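Local coordinates for intimin (PDB 1F00), which is a cell-adhesion protein that probably attaches enteropathogenic Escherichia coli to host cells by binding the translocated receptor Tir through its lectin-like end, at residues 194-197 and 198-202; 247-251 and 252-256. All coordinates share one frame; numbering follows the deposited sequence.

In the fold
Contacts 1 and 2 lie in the C-type lectin-like domain at one end of an elongated chain, their centres about 38 and 46 Å from the centre of the chain and about 14 Å from each other. Contact 1 starts a helix; contact 2 ends one and opens a strand. They meet where Tyr196 CD2 rests 3.8 Å from Ala255 CB, and Gln245 is hydrogen-bonded to both. Both also share Ala271, which is backbone-bonded to Tyr196 and Gly253. One principle recurs: an aspartate in the first helical turn serves the backbone N of the threonine preceding the helix, through water in contact 1 and directly in contact 2.

Contact 1: 194-197 and 198-202; sequences VTYN and DAVNT
Two side-chain rotations set up this helix start. In Thr195, a chi1 of 68° holds OG1 between the backbone N and the carbonyl carbon, turned forward over the first helical turn, where it meets Asp198. In Tyr196, CG swings opposite the backbone N (chi1 173°), which carries the ring along the helix to Val200. Thr195 is the N-cap residue: its OG1 accepts from Asp198 N at 3.1 Å, with an N-H...O angle of 159°. A classical capping box would return a bond from the Asp198 carboxylate to Thr195 N, but here a water relays it. This water accepts from Thr195 N at 2.9 Å and donates to Asp198 OD2 over a short 2.5 Å. On the apolar side, Val194 CG2 sits 4.0 Å from Ala199 CB, bridging the residue before the cap and the fourth helical residue as a hydrophobic staple. Ala278 of strand 276-281 packs on both, tying the staple to the domain core. The Tyr196 ring takes Val200 CG2 obliquely, with CE1 only 3.4 Å from that methyl, a tight fit; Leu210 touches both side chains, and Tyr196 OH is hydrogen-bonded to Gln245 N. Helical bonding begins with Ala199 N to Thr195 O and continues with Val200 N donating to Tyr196 O at 3.0 Å. A hydroxyl therefore satisfies one amide of the first turn that has no preceding helical carbonyl to use, and the carboxylate of Asp198, lying beside the N-terminal end, would probably be stabilised by the helix dipole.

Contact 2: 247-251 and 252-256; sequences AQDAK and SGVAS
Asp249 and Val254 carry this contact, in which helix 247-252 gives way to strand 254-259. Val254 N donates to Asp249 O at 3.0 Å along an almost straight N-H...O line of 171°. The side chains of the same two residues cross at about a right angle, with Val254 CG2 3.8 Å from Asp249 OD1, while Asp249 CB presses to 3.0 Å from Val254 O. One residue earlier, Gly253 N makes a weak bond of 3.4 Å to Ala250 O. Together these two backward bonds, 6→1 from Val254 and a weak 5→2 from Gly253, define a Schellman motif at the helix C-terminus, with Gly253 supplying the positive phi (73°) that lets the chain leave the helix. It turns into the middle strand of a three-stranded antiparallel sheet; strand segment 254-256 runs at 143° to helix segment 247-251. Beside the turn, Gln248 bends at chi2, and its NE2 reaches Ser252 OG at 3.1 Å in a weak bond. Further out, the Asp249 carboxylate is linked to Ser256 OG by two waters, each donating to both residues. One water oxygen lies 2.7 Å from Asp249 OD2, the other 2.8 Å from Asp249 OD1, which ties both carboxylate oxygens to the strand and probably limits rotation of the group about CB-CG. Ser256 OG is in turn hydrogen-bonded to Asn267 OD1 on strand 263-270. Thr246 N, just before the helix, bonds to Asp249 OD2, so this aspartate joins the opening of the short helix to its exit, and Gln245 NE2 secures Val254 O from the same preceding loop.

Contact 1: 194-197 and 198-202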
loop_
_atom_site.group_PDB
_atom_site.type_symbol
_atom_site.label_atom_id
_atom_site.label_comp_id
_atom_site.label_asym_id
_atom_site.label_seq_id
_atom_site.Cartn_x
_atom_site.Cartn_y
_atom_site.Cartn_z
ATOM N N VAL A 194 -14.872 -21.363 -27.115
ATOM C CA VAL A 194 -15.957 -22.319 -26.977
ATOM C C VAL A 194 -17.233 -21.799 -27.628
ATOM O O VAL A 194 -17.318 -20.625 -27.991
ATOM C CB VAL A 194 -16.239 -22.597 -25.481
ATOM C CG1 VAL A 194 -15.019 -23.228 -24.836
ATOM C CG2 VAL A 194 -16.603 -21.293 -24.757
ATOM N N THR A 195 -18.224 -22.671 -27.786
ATOM C CA THR A 195 -19.484 -22.233 -28.377
ATOM C C THR A 195 -20.188 -21.372 -27.335
ATOM O O THR A 195 -19.806 -21.362 -26.167
ATOM C CB THR A 195 -20.411 -23.419 -28.721
ATOM O OG1 THR A 195 -20.852 -24.047 -27.511
ATOM C CG2 THR A 195 -19.678 -24.435 -29.582
ATOM N N TYR A 196 -21.219 -20.654 -27.762
ATOM C CA TYR A 196 -21.975 -19.809 -26.850
ATOM C C TYR A 196 -22.587 -20.654 -25.727
ATOM O O TYR A 196 -22.488 -20.299 -24.556
ATOM C CB TYR A 196 -23.073 -19.057 -27.622
ATOM C CG TYR A 196 -24.030 -18.281 -26.742
ATOM C CD1 TYR A 196 -25.132 -18.905 -26.161
ATOM C CD2 TYR A 196 -23.811 -16.935 -26.455
ATOM C CE1 TYR A 196 -25.993 -18.211 -25.314
ATOM C CE2 TYR A 196 -24.663 -16.230 -25.604
ATOM C CZ TYR A 196 -25.753 -16.875 -25.039
ATOM O OH TYR A 196 -26.605 -16.192 -24.204
ATOM N N ASN A 197 -23.208 -21.775 -26.076
ATOM C CA ASN A 197 -23.819 -22.623 -25.054
ATOM C C ASN A 197 -22.806 -23.157 -24.050
ATOM O O ASN A 197 -23.101 -23.244 -22.855
ATOM C CB ASN A 197 -24.590 -23.783 -25.689
ATOM C CG ASN A 197 -25.925 -23.344 -26.263
ATOM O OD1 ASN A 197 -26.629 -22.525 -25.667
ATOM N ND2 ASN A 197 -26.288 -23.897 -27.416
ATOM N N ASP A 198 -21.612 -23.510 -24.520
ATOM C CA ASP A 198 -20.593 -24.005 -23.606
ATOM C C ASP A 198 -20.132 -22.885 -22.685
ATOM O O ASP A 198 -19.746 -23.133 -21.545
ATOM C CB ASP A 198 -19.394 -24.577 -24.363
ATOM C CG ASP A 198 -19.655 -25.972 -24.890
ATOM O OD1 ASP A 198 -20.598 -26.624 -24.395
ATOM O OD2 ASP A 198 -18.916 -26.425 -25.788
ATOM N N ALA A 199 -20.178 -21.650 -23.179
ATOM C CA ALA A 199 -19.764 -20.503 -22.378
ATOM C C ALA A 199 -20.784 -20.281 -21.267
ATOM O O ALA A 199 -20.427 -19.988 -20.129
ATOM C CB ALA A 199 -19.662 -19.266 -23.250
ATOM N N VAL A 200 -22.056 -20.418 -21.618
ATOM C CA VAL A 200 -23.146 -20.262 -20.664
ATOM C C VAL A 200 -22.977 -21.254 -19.510
ATOM O O VAL A 200 -23.079 -20.882 -18.340
ATOM C CB VAL A 200 -24.508 -20.512 -21.348
ATOM C CG1 VAL A 200 -25.613 -20.639 -20.299
ATOM C CG2 VAL A 200 -24.817 -19.377 -22.310
ATOM N N ASN A 201 -22.715 -22.514 -19.842
ATOM C CA ASN A 201 -22.541 -23.540 -18.818
ATOM C C ASN A 201 -21.306 -23.297 -17.959
ATOM O O ASN A 201 -21.350 -23.468 -16.741
ATOM C CB ASN A 201 -22.464 -24.928 -19.457
ATOM C CG ASN A 201 -23.770 -25.338 -20.109
ATOM O OD1 ASN A 201 -24.852 -24.979 -19.633
ATOM N ND2 ASN A 201 -23.679 -26.107 -21.194
ATOM N N THR A 202 -20.207 -22.902 -18.593
ATOM C CA THR A 202 -18.970 -22.628 -17.877
ATOM C C THR A 202 -19.167 -21.533 -16.837
ATOM O O THR A 202 -18.665 -21.634 -15.722
ATOM C CB THR A 202 -17.862 -22.206 -18.849
ATOM O OG1 THR A 202 -17.566 -23.304 -19.716
ATOM C CG2 THR A 202 -16.599 -21.797 -18.097
HETATM O O HOH W 1 -17.234 -25.324 -27.213
#

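Contact 2: 247-251 and 252-256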
loop_
_atom_site.group_PDB
_atom_site.type_symbol
_atom_site.label_atom_id
_atom_site.label_comp_id
_atom_site.label_asym_id
_atom_site.label_seq_id
_atom_site.Cartn_x
_atom_site.Cartn_y
_atom_site.Cartn_z
ATOM N N ALA A 247 -33.060 -11.261 -27.344
ATOM C CA ALA A 247 -34.123 -12.126 -27.839
ATOM C C ALA A 247 -33.910 -12.366 -29.335
ATOM O O ALA A 247 -34.081 -13.482 -29.832
ATOM C CB ALA A 247 -35.482 -11.481 -27.591
ATOM N N GLN A 248 -33.513 -11.322 -30.054
ATOM C CA GLN A 248 -33.299 -11.459 -31.489
ATOM C C GLN A 248 -32.097 -12.335 -31.843
ATOM O O GLN A 248 -32.143 -13.066 -32.830
ATOM C CB GLN A 248 -33.154 -10.089 -32.147
ATOM C CG GLN A 248 -33.102 -10.172 -33.664
ATOM C CD GLN A 248 -34.260 -10.980 -34.237
ATOM O OE1 GLN A 248 -35.424 -10.580 -34.134
ATOM N NE2 GLN A 248 -33.945 -12.130 -34.836
ATOM N N ASP A 249 -31.023 -12.257 -31.054
ATOM C CA ASP A 249 -29.841 -13.079 -31.313
ATOM C C ASP A 249 -30.210 -14.556 -31.171
ATOM O O ASP A 249 -29.813 -15.396 -31.981
ATOM C CB ASP A 249 -28.717 -12.790 -30.307
ATOM C CG ASP A 249 -28.121 -11.403 -30.452
ATOM O OD1 ASP A 249 -27.996 -10.914 -31.594
ATOM O OD2 ASP A 249 -27.756 -10.815 -29.411
ATOM N N ALA A 250 -30.956 -14.860 -30.115
ATOM C CA ALA A 250 -31.370 -16.229 -29.822
ATOM C C ALA A 250 -32.202 -16.807 -30.959
ATOM O O ALA A 250 -32.030 -17.958 -31.354
ATOM C CB ALA A 250 -32.171 -16.259 -28.515
ATOM N N LYS A 251 -33.102 -15.991 -31.482
ATOM C CA LYS A 251 -33.973 -16.409 -32.562
ATOM C C LYS A 251 -33.199 -16.774 -33.830
ATOM O O LYS A 251 -33.593 -17.687 -34.552
ATOM C CB LYS A 251 -34.975 -15.293 -32.855
ATOM C CG LYS A 251 -36.186 -15.728 -33.639
ATOM C CD LYS A 251 -37.240 -14.635 -33.632
ATOM C CE LYS A 251 -38.476 -15.061 -34.401
ATOM N NZ LYS A 251 -39.512 -13.987 -34.410
ATOM N N SER A 252 -32.086 -16.082 -34.077
ATOM C CA SER A 252 -31.278 -16.313 -35.276
ATOM C C SER A 252 -30.026 -17.162 -35.086
ATOM O O SER A 252 -29.285 -17.389 -36.043
ATOM C CB SER A 252 -30.864 -14.971 -35.891
ATOM O OG SER A 252 -32.001 -14.179 -36.201
ATOM N N GLY A 253 -29.771 -17.609 -33.860
ATOM C CA GLY A 253 -28.602 -18.435 -33.610
ATOM C C GLY A 253 -27.260 -17.716 -33.646
ATOM O O GLY A 253 -26.260 -18.294 -34.068
ATOM N N VAL A 254 -27.234 -16.463 -33.202
ATOM C CA VAL A 254 -25.996 -15.685 -33.177
ATOM C C VAL A 254 -25.874 -14.942 -31.851
ATOM O O VAL A 254 -26.791 -14.961 -31.029
ATOM C CB VAL A 254 -25.946 -14.651 -34.334
ATOM C CG1 VAL A 254 -26.136 -15.359 -35.666
ATOM C CG2 VAL A 254 -27.012 -13.570 -34.133
ATOM N N ALA A 255 -24.726 -14.310 -31.638
ATOM C CA ALA A 255 -24.497 -13.542 -30.425
ATOM C C ALA A 255 -23.475 -12.463 -30.712
ATOM O O ALA A 255 -22.795 -12.491 -31.747
ATOM C CB ALA A 255 -23.989 -14.453 -29.301
ATOM N N SER A 256 -23.379 -11.504 -29.799
ATOM C CA SER A 256 -22.417 -10.431 -29.932
ATOM C C SER A 256 -21.234 -10.751 -29.036
ATOM O O SER A 256 -21.297 -11.670 -28.209
ATOM C CB SER A 256 -23.040 -9.094 -29.525
ATOM O OG SER A 256 -24.013 -8.698 -30.474
HETATM O O HOH W 2 -26.498 -8.458 -29.433
HETATM O O HOH W 3 -25.414 -10.228 -32.460
#